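Local coordinates for protein transcriptional regulator, MarR family (Silicibacter pomeroyi DSS-3, PDB 3BJ6) that probably binds DNA as a dimeric transcription factor of the MarR family, through winged helix-turn-helix domains, at the interface of chains A and B. Residues are numbered along the deposited sequence; one frame, centred on the assembly and turned at random. Chains: chain A/B, Transcriptional regulator, MarR family.

Four patches join the two chains, each repeated by the two-fold. Contact 1 and contact 4 are neighbours, their C-alpha centres about 11 Å apart, and both set helix 128-151 of chain A against helix 102-123 of chain B or the loop after it. Contact 2 and contact 3 lie about 21 Å and 20 Å from contact 1, while contacts 3 and 4 are about 29 Å apart. Helix 18-35 serves contacts 2 and 4, and the N-terminal helix 5-16 enters only in contact 3. The chains interlock over an extended surface, as expected of a MarR-family dimer, and contact 2 brings in the helix-turn-helix expected to bind DNA.

Contact 1: the interface of chains A and B. Residues chain A 136-137, 140-141; chain B 122, 126, 131.
The helical dimerisation region of the MarR fold supplies this apolar patch, where helix 128-151 of chain A receives two phenylalanines of chain B. A:Leu141 puts CD2 over the middle of the B:Phe122 ring, 3.5 Å above its plane, a CH-pi contact in which the two side chains meet at nearly a right angle. B:Phe122 reaches there with CG anti to the backbone N (chi1 170°), which also brings its CE1 to 3.7 Å from CB of A:Ala140. A:Ala140 CB is also 3.4 Å from CZ of B:Phe126, so it is shared by both rings. A:Lys136 runs extended past the second ring in the opposite direction, CD lying at its edge in plane and CE 3.6 Å from B:Phe126 CE1. A:Val137 splits its branches: CG2 is 3.8 Å from B:Phe126 CD1, and CG1 faces both B:Phe122 and B:Leu131 CD2. Replacing B:Phe122 with an alanine would probably leave the A:Leu141 methyl without its aromatic face and open a gap beside A:Ala140. In the fold, B:Phe122 lies near the end of helix 102-123, B:Phe126 in the following loop and B:Leu131 at the start of helix 128-151.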
ATOM      1  N   LYS A 136       5.104 -10.387  11.927  1.00 18.01           N
ATOM      2  CA  LYS A 136       4.656 -11.750  11.610  1.00 17.80           C
ATOM      3  C   LYS A 136       3.339 -11.711  10.829  1.00 18.24           C
ATOM      4  O   LYS A 136       3.198 -12.380   9.784  1.00 17.85           O
ATOM      5  CB  LYS A 136       4.506 -12.586  12.901  1.00 18.05           C
ATOM      6  CG  LYS A 136       4.242 -14.096  12.719  1.00 19.22           C
ATOM      7  CD  LYS A 136       3.755 -14.712  14.085  1.00 20.99           C
ATOM      8  CE  LYS A 136       3.190 -16.157  14.000  1.00 28.54           C
ATOM      9  NZ  LYS A 136       2.702 -16.782  15.373  1.00 27.16           N
ATOM     10  N   VAL A 137       2.382 -10.933  11.330  1.00 17.65           N
ATOM     11  CA  VAL A 137       1.062 -10.837  10.684  1.00 17.48           C
ATOM     12  C   VAL A 137       1.170 -10.099   9.340  1.00 18.04           C
ATOM     13  O   VAL A 137       0.587 -10.541   8.352  1.00 18.03           O
ATOM     14  CB  VAL A 137       0.005 -10.206  11.636  1.00 17.75           C
ATOM     15  CG1 VAL A 137      -1.364 -10.033  10.921  1.00 16.12           C
ATOM     16  CG2 VAL A 137      -0.147 -11.079  12.893  1.00 15.28           C
ATOM     17  N   ALA A 140       2.637 -12.611   6.924  1.00 17.49           N
ATOM     18  CA  ALA A 140       1.647 -13.673   6.732  1.00 17.59           C
ATOM     19  C   ALA A 140       0.479 -13.209   5.875  1.00 17.01           C
ATOM     20  O   ALA A 140       0.048 -13.931   4.995  1.00 17.63           O
ATOM     21  CB  ALA A 140       1.145 -14.218   8.091  1.00 17.10           C
ATOM     22  N   LEU A 141      -0.017 -11.989   6.103  1.00 17.69           N
ATOM     23  CA  LEU A 141      -1.034 -11.415   5.230  1.00 17.58           C
ATOM     24  C   LEU A 141      -0.584 -11.262   3.794  1.00 17.77           C
ATOM     25  O   LEU A 141      -1.360 -11.525   2.879  1.00 18.40           O
ATOM     26  CB  LEU A 141      -1.501 -10.033   5.718  1.00 16.96           C
ATOM     27  CG  LEU A 141      -2.511 -10.005   6.877  1.00 17.79           C
ATOM     28  CD1 LEU A 141      -2.645  -8.567   7.318  1.00 17.16           C
ATOM     29  CD2 LEU A 141      -3.892 -10.616   6.492  1.00 14.91           C
TER
ATOM     30  N   PHE B 122      -7.862 -16.816   7.670  1.00 18.79           N
ATOM     31  CA  PHE B 122      -6.534 -16.318   7.948  1.00 18.06           C
ATOM     32  C   PHE B 122      -6.343 -16.188   9.464  1.00 18.22           C
ATOM     33  O   PHE B 122      -5.322 -16.621  10.012  1.00 18.71           O
ATOM     34  CB  PHE B 122      -6.288 -14.961   7.267  1.00 17.68           C
ATOM     35  CG  PHE B 122      -5.001 -14.308   7.728  1.00 17.87           C
ATOM     36  CD1 PHE B 122      -3.784 -14.667   7.142  1.00 18.64           C
ATOM     37  CD2 PHE B 122      -4.993 -13.400   8.782  1.00 18.15           C
ATOM     38  CE1 PHE B 122      -2.567 -14.117   7.574  1.00 17.19           C
ATOM     39  CE2 PHE B 122      -3.757 -12.843   9.258  1.00 17.71           C
ATOM     40  CZ  PHE B 122      -2.556 -13.209   8.635  1.00 19.12           C
ATOM     41  N   PHE B 126      -3.648 -17.364  14.083  1.00 18.95           N
ATOM     42  CA  PHE B 126      -3.017 -16.405  15.011  1.00 18.89           C
ATOM     43  C   PHE B 126      -3.875 -16.278  16.258  1.00 18.62           C
ATOM     44  O   PHE B 126      -5.076 -16.584  16.198  1.00 17.93           O
ATOM     45  CB  PHE B 126      -2.856 -15.008  14.335  1.00 18.79           C
ATOM     46  CG  PHE B 126      -1.923 -15.044  13.169  1.00 19.91           C
ATOM     47  CD1 PHE B 126      -0.560 -14.860  13.351  1.00 23.33           C
ATOM     48  CD2 PHE B 126      -2.393 -15.376  11.904  1.00 21.70           C
ATOM     49  CE1 PHE B 126       0.329 -14.934  12.256  1.00 24.27           C
ATOM     50  CE2 PHE B 126      -1.511 -15.491  10.828  1.00 22.99           C
ATOM     51  CZ  PHE B 126      -0.151 -15.266  11.017  1.00 22.72           C
ATOM     52  N   LEU B 131      -3.288 -10.603  16.512  1.00 16.87           N
ATOM     53  CA  LEU B 131      -4.047  -9.775  15.559  1.00 17.61           C
ATOM     54  C   LEU B 131      -4.343  -8.376  16.087  1.00 18.08           C
ATOM     55  O   LEU B 131      -4.347  -7.404  15.318  1.00 17.54           O
ATOM     56  CB  LEU B 131      -5.324 -10.472  15.091  1.00 17.26           C
ATOM     57  CG  LEU B 131      -5.051 -11.839  14.474  1.00 17.29           C
ATOM     58  CD1 LEU B 131      -6.371 -12.594  14.308  1.00 18.80           C
ATOM     59  CD2 LEU B 131      -4.295 -11.674  13.128  1.00 20.44           C
TER

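Contact 2: the interface of chains A and B. Residues chain A 20, 23; chain B 65, 142.
NH1 of the A:Arg23 guanidinium lies 3.1 Å from NE2 of the B:Gln65 side-chain amide, the closest polar approach of this patch. As modelled it sets two hydrogen-bearing nitrogens against each other, so the assignment of the amide is doubtful. The modelled oxygen OE1 of B:Gln65 is 3.6 Å from A:Arg23 NH1; turning the amide over would exchange OE1 and NE2 and give the arginine an acceptor at the nearer position, which is the likelier reading. The two side chains cross at about a right angle, and guanidinium and amide planes stand 73° apart. A bend at chi3 (54°) swings the guanidinium back over its own helix, where the carbonyl oxygen of A:Pro20 sits 4.1 Å above one face. B:Gln65 reaches the guanidinium on a chain extended beyond CG. An alanine in place of B:Gln65 would probably leave A:Arg23 NH1 without its amide neighbour and set the guanidinium free to turn. One turn earlier on the same helix the touch is loose and apolar, A:Pro20 CB lying 4.3 Å from B:Thr142 CG2. A:Pro20 and A:Arg23 belong to the first turns of helix 18-35, and B:Thr142 to helix 128-151. B:Gln65, with its positive phi, lies in the turn between helix 57-64 and helix 68-80, the helix-turn-helix whose second helix is the recognition helix.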
ATOM      1  N   PRO A  20      -3.835   4.118   2.703  1.00 17.94           N
ATOM      2  CA  PRO A  20      -3.320   5.373   3.279  1.00 17.86           C
ATOM      3  C   PRO A  20      -1.926   5.216   3.928  1.00 17.73           C
ATOM      4  O   PRO A  20      -1.104   6.142   3.804  1.00 17.43           O
ATOM      5  CB  PRO A  20      -4.373   5.761   4.350  1.00 18.62           C
ATOM      6  CG  PRO A  20      -5.165   4.502   4.597  1.00 17.71           C
ATOM      7  CD  PRO A  20      -5.115   3.716   3.342  1.00 18.06           C
ATOM      8  N   ARG A  23       0.716   5.550   1.092  0.70 19.19           N
ATOM      9  CA  ARG A  23       0.757   6.995   0.774  0.70 19.96           C
ATOM     10  C   ARG A  23       1.596   7.740   1.812  0.70 19.33           C
ATOM     11  O   ARG A  23       2.506   8.490   1.452  0.70 19.26           O
ATOM     12  CB  ARG A  23      -0.671   7.583   0.723  0.70 19.71           C
ATOM     13  CG  ARG A  23      -0.749   9.051   1.164  0.70 24.93           C
ATOM     14  CD  ARG A  23      -2.121   9.742   1.071  0.70 28.97           C
ATOM     15  NE  ARG A  23      -3.246   9.089   1.752  0.70 34.01           N
ATOM     16  CZ  ARG A  23      -3.628   9.270   3.026  0.70 35.28           C
ATOM     17  NH1 ARG A  23      -4.695   8.631   3.470  0.70 38.21           N
ATOM     18  NH2 ARG A  23      -2.995  10.081   3.858  0.70 35.85           N
TER
ATOM     19  N   GLN B  65     -11.328   8.634  -0.786  0.50 27.42           N
ATOM     20  CA  GLN B  65     -10.076   9.309  -1.164  0.50 28.71           C
ATOM     21  C   GLN B  65      -9.672   8.951  -2.607  0.50 29.51           C
ATOM     22  O   GLN B  65      -8.579   8.433  -2.862  0.50 29.02           O
ATOM     23  CB  GLN B  65      -8.945   9.018  -0.151  0.50 28.96           C
ATOM     24  CG  GLN B  65      -9.330   9.202   1.333  0.50 29.54           C
ATOM     25  CD  GLN B  65      -8.114   9.351   2.249  0.50 31.20           C
ATOM     26  OE1 GLN B  65      -7.557  10.445   2.389  0.50 32.42           O
ATOM     27  NE2 GLN B  65      -7.712   8.260   2.886  0.50 30.47           N
ATOM     28  N   THR B 142       0.379   4.312  10.533  1.00 17.95           N
ATOM     29  CA  THR B 142      -0.316   5.205   9.580  1.00 18.60           C
ATOM     30  C   THR B 142      -0.254   6.647  10.102  1.00 18.80           C
ATOM     31  O   THR B 142       0.119   7.566   9.370  1.00 19.46           O
ATOM     32  CB  THR B 142      -1.749   4.734   9.340  1.00 18.68           C
ATOM     33  OG1 THR B 142      -1.697   3.368   8.892  1.00 21.25           O
ATOM     34  CG2 THR B 142      -2.458   5.598   8.243  1.00 17.34           C
TER

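Contact 3: the interface of chains A and B. Residues chain A 116, 119-120, 123; chain B 4, 8, 11.
B:Thr8 presses its methyl CG2 against the backbone of helix 102-123 of chain A, 3.5 Å from A:Ala120 N and 3.6 Å from A:Ala120 CA. The small side chain of A:Ala120 probably allows so near an approach. With OG1 between the backbone N and the carbonyl carbon (chi1 59°), the methyl is the branch that faces the other chain. To one side, A:Leu119 offers CB to the same methyl, and its CD2 meets B:Leu11 CD2 at 4.0 Å as the two leucines pass obliquely. Toward the end of the helix, A:Ser123 is touched from two directions: its CB lies 3.5 Å from CE of selenomethionine B:Met4, and its OG lies 3.5 Å from B:Leu11 CD2. Selenomethionine A:Met116 adds a looser contact, its SE 3.9 Å from the B:Thr8 carbonyl oxygen. In the second shell, A:Ser123 OG donates to the backbone oxygen of A:Leu119 at 2.8 Å, coming from above the carbonyl plane by 37°. This bond fixes the hydroxyl's rotation back toward its own helix; CB, placed by the backbone, meets B:Met4. On the other chain, B:Thr8 OG1 makes a weak bond to B:Met4 O, bridging the start of helix 5-16. Together the residues set the start of the N-terminal helix of one subunit across helix 102-123 of its mate, so the N-terminal segment, packed on the partner, is likely to add to the hold between the subunits.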
HETATM    1  N   MSE A 116      15.997   4.974  10.120  1.00 18.07           N
HETATM    2  CA  MSE A 116      16.070   4.009  11.211  1.00 18.54           C
HETATM    3  C   MSE A 116      15.967   4.658  12.580  1.00 18.35           C
HETATM    4  O   MSE A 116      15.374   4.078  13.505  1.00 18.05           O
HETATM    5  CB  MSE A 116      17.343   3.174  11.078  1.00 18.87           C
HETATM    6  CG  MSE A 116      17.342   2.312   9.760  1.00 22.83           C
HETATM    7 SE   MSE A 116      15.858   1.002   9.538  0.45 24.64          SE
HETATM    8  CE  MSE A 116      14.610   2.289   8.708  1.00 27.15           C
ATOM      9  N   LEU A 119      12.320   5.187  12.877  1.00 18.48           N
ATOM     10  CA  LEU A 119      11.660   3.911  13.264  1.00 19.49           C
ATOM     11  C   LEU A 119      11.891   3.529  14.728  1.00 19.63           C
ATOM     12  O   LEU A 119      10.988   2.976  15.366  1.00 20.02           O
ATOM     13  CB  LEU A 119      12.056   2.748  12.344  1.00 19.64           C
ATOM     14  CG  LEU A 119      11.449   2.765  10.940  1.00 21.09           C
ATOM     15  CD1 LEU A 119      11.770   1.431  10.246  1.00 19.77           C
ATOM     16  CD2 LEU A 119       9.912   3.018  10.979  1.00 21.00           C
ATOM     17  N   ALA A 120      13.085   3.825  15.266  1.00 18.99           N
ATOM     18  CA  ALA A 120      13.369   3.549  16.687  1.00 18.78           C
ATOM     19  C   ALA A 120      12.528   4.406  17.615  1.00 19.36           C
ATOM     20  O   ALA A 120      12.040   3.937  18.630  1.00 18.76           O
ATOM     21  CB  ALA A 120      14.887   3.734  16.994  1.00 18.62           C
ATOM     22  N   SER A 123       9.203   2.852  17.609  1.00 17.45           N
ATOM     23  CA  SER A 123       9.212   1.546  18.296  1.00 17.65           C
ATOM     24  C   SER A 123       9.204   1.681  19.821  1.00 18.45           C
ATOM     25  O   SER A 123       8.695   0.803  20.521  1.00 18.49           O
ATOM     26  CB  SER A 123      10.431   0.738  17.853  1.00 17.17           C
ATOM     27  OG  SER A 123      10.334   0.487  16.465  1.00 18.30           O
TER
HETATM   28  N   MSE B   4      18.771  -1.022  19.270  1.00 30.44           N
HETATM   29  CA  MSE B   4      17.482  -1.062  18.569  1.00 29.20           C
HETATM   30  C   MSE B   4      17.574  -1.587  17.145  1.00 27.66           C
HETATM   31  O   MSE B   4      16.552  -1.798  16.514  1.00 27.27           O
HETATM   32  CB  MSE B   4      16.839   0.323  18.562  1.00 29.54           C
HETATM   33  CG  MSE B   4      16.387   0.737  19.941  1.00 30.54           C
HETATM   34 SE   MSE B   4      14.936  -0.404  20.550  0.60 36.64          SE
HETATM   35  CE  MSE B   4      13.606   0.046  19.161  1.00 24.87           C
ATOM     36  N   THR B   8      14.491  -2.353  14.553  1.00 19.43           N
ATOM     37  CA  THR B   8      14.178  -1.442  13.454  1.00 20.41           C
ATOM     38  C   THR B   8      14.412  -2.117  12.086  1.00 20.13           C
ATOM     39  O   THR B   8      13.689  -1.821  11.118  1.00 19.64           O
ATOM     40  CB  THR B   8      14.911  -0.083  13.555  1.00 20.98           C
ATOM     41  OG1 THR B   8      16.317  -0.315  13.563  1.00 22.31           O
ATOM     42  CG2 THR B   8      14.525   0.632  14.832  1.00 20.81           C
ATOM     43  N   LEU B  11      11.241  -4.104  11.719  1.00 16.70           N
ATOM     44  CA  LEU B  11      10.107  -3.223  11.448  1.00 16.34           C
ATOM     45  C   LEU B  11      10.236  -2.654  10.041  1.00 16.24           C
ATOM     46  O   LEU B  11       9.239  -2.564   9.318  1.00 16.18           O
ATOM     47  CB  LEU B  11       9.999  -2.103  12.487  1.00 16.07           C
ATOM     48  CG  LEU B  11       8.867  -1.060  12.269  1.00 16.97           C
ATOM     49  CD1 LEU B  11       7.500  -1.808  12.267  1.00 15.50           C
ATOM     50  CD2 LEU B  11       8.875  -0.009  13.343  1.00 14.34           C
TER

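Contact 4: the interface of chains A and B. Residues chain A 144, 148; chain B 28, 118, 121.
A:Leu148 forms the apolar centre, lying between two parts of chain B. A:Leu148 CB is 3.7 Å from B:Ala28 CB on helix 18-35, and the far end of the leucine turns to the lysine of helix 102-123, with CD2 3.8 Å from B:Lys118 CE. CG stands anti to the carbonyl carbon (chi1 -74°), which carries both methyl branches toward the lysine while CB stays beside the alanine. It is the aliphatic stretch of B:Lys118 that does the packing: CD lies 4.1 Å from A:Leu148 CD1 and CD2. Within chain A, the leucine CG is 4.2 Å above one face of the A:Phe144 ring, offset toward the rim, so the two residues present a joined surface one helical turn apart. A:Phe144 extends its ring across to helix 102-123 of chain B, with B:Leu121 CD2 4.3 Å from CE1 as a looser flank. Both chain A residues belong to helix 128-151, close to its C-terminal end, and they continue the packing of that helix on the partner subunit. Farther out the character becomes polar. B:Lys118 bends at chi4 (50°), and its amino nitrogen NZ ends 5.0 Å from A:Leu148 CD2, beyond the packed methylenes. Nearer the backbone, the para carbon CZ of the A:Phe144 ring comes 3.3 Å from the carbonyl oxygen of B:Lys118.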
ATOM      1  N   PHE A 144      -0.803 -14.615   2.341  1.00 16.70           N
ATOM      2  CA  PHE A 144      -2.182 -15.051   2.297  1.00 16.62           C
ATOM      3  C   PHE A 144      -2.910 -14.481   1.058  1.00 16.15           C
ATOM      4  O   PHE A 144      -3.579 -15.201   0.327  1.00 15.01           O
ATOM      5  CB  PHE A 144      -2.886 -14.655   3.612  1.00 16.05           C
ATOM      6  CG  PHE A 144      -4.333 -15.001   3.631  1.00 19.03           C
ATOM      7  CD1 PHE A 144      -4.751 -16.324   3.841  1.00 20.84           C
ATOM      8  CD2 PHE A 144      -5.287 -14.027   3.408  1.00 20.38           C
ATOM      9  CE1 PHE A 144      -6.120 -16.633   3.843  1.00 22.86           C
ATOM     10  CE2 PHE A 144      -6.633 -14.343   3.419  1.00 20.82           C
ATOM     11  CZ  PHE A 144      -7.041 -15.629   3.622  1.00 19.92           C
ATOM     12  N   LEU A 148      -4.330 -16.250  -2.448  1.00 20.91           N
ATOM     13  CA  LEU A 148      -5.702 -16.075  -2.925  1.00 21.59           C
ATOM     14  C   LEU A 148      -5.685 -15.612  -4.358  1.00 22.12           C
ATOM     15  O   LEU A 148      -6.461 -16.122  -5.163  1.00 24.01           O
ATOM     16  CB  LEU A 148      -6.496 -15.086  -2.053  1.00 20.52           C
ATOM     17  CG  LEU A 148      -6.953 -15.550  -0.666  1.00 20.38           C
ATOM     18  CD1 LEU A 148      -7.641 -14.404   0.085  1.00 16.76           C
ATOM     19  CD2 LEU A 148      -7.899 -16.775  -0.725  1.00 21.64           C
TER
ATOM     20  N   ALA B  28      -6.206 -10.243  -4.855  1.00 17.13           N
ATOM     21  CA  ALA B  28      -7.069 -11.217  -4.140  1.00 17.41           C
ATOM     22  C   ALA B  28      -8.523 -10.756  -4.110  1.00 17.21           C
ATOM     23  O   ALA B  28      -9.442 -11.541  -4.380  1.00 17.60           O
ATOM     24  CB  ALA B  28      -6.561 -11.436  -2.705  1.00 16.41           C
ATOM     25  N   LYS B 118     -12.951 -15.356   4.366  1.00 19.34           N
ATOM     26  CA  LYS B 118     -11.519 -15.548   4.134  1.00 19.74           C
ATOM     27  C   LYS B 118     -10.628 -14.909   5.221  1.00 19.98           C
ATOM     28  O   LYS B 118      -9.616 -15.492   5.620  1.00 19.66           O
ATOM     29  CB  LYS B 118     -11.137 -15.032   2.735  1.00 20.22           C
ATOM     30  CG  LYS B 118     -11.738 -15.924   1.625  1.00 22.10           C
ATOM     31  CD  LYS B 118     -11.622 -15.284   0.237  1.00 26.18           C
ATOM     32  CE  LYS B 118     -11.702 -16.381  -0.854  1.00 26.66           C
ATOM     33  NZ  LYS B 118     -12.865 -17.319  -0.683  1.00 28.02           N
ATOM     34  N   LEU B 121     -10.636 -17.311   8.092  0.50 19.16           N
ATOM     35  CA  LEU B 121      -9.687 -18.387   7.800  0.50 19.56           C
ATOM     36  C   LEU B 121      -8.264 -17.981   8.150  0.50 19.02           C
ATOM     37  O   LEU B 121      -7.531 -18.709   8.831  0.50 19.06           O
ATOM     38  CB  LEU B 121      -9.756 -18.790   6.314  0.50 19.67           C
ATOM     39  CG  LEU B 121      -8.770 -19.878   5.867  0.50 20.91           C
ATOM     40  CD1 LEU B 121      -9.098 -21.208   6.537  0.50 24.31           C
ATOM     41  CD2 LEU B 121      -8.737 -20.055   4.341  0.50 23.59           C
TER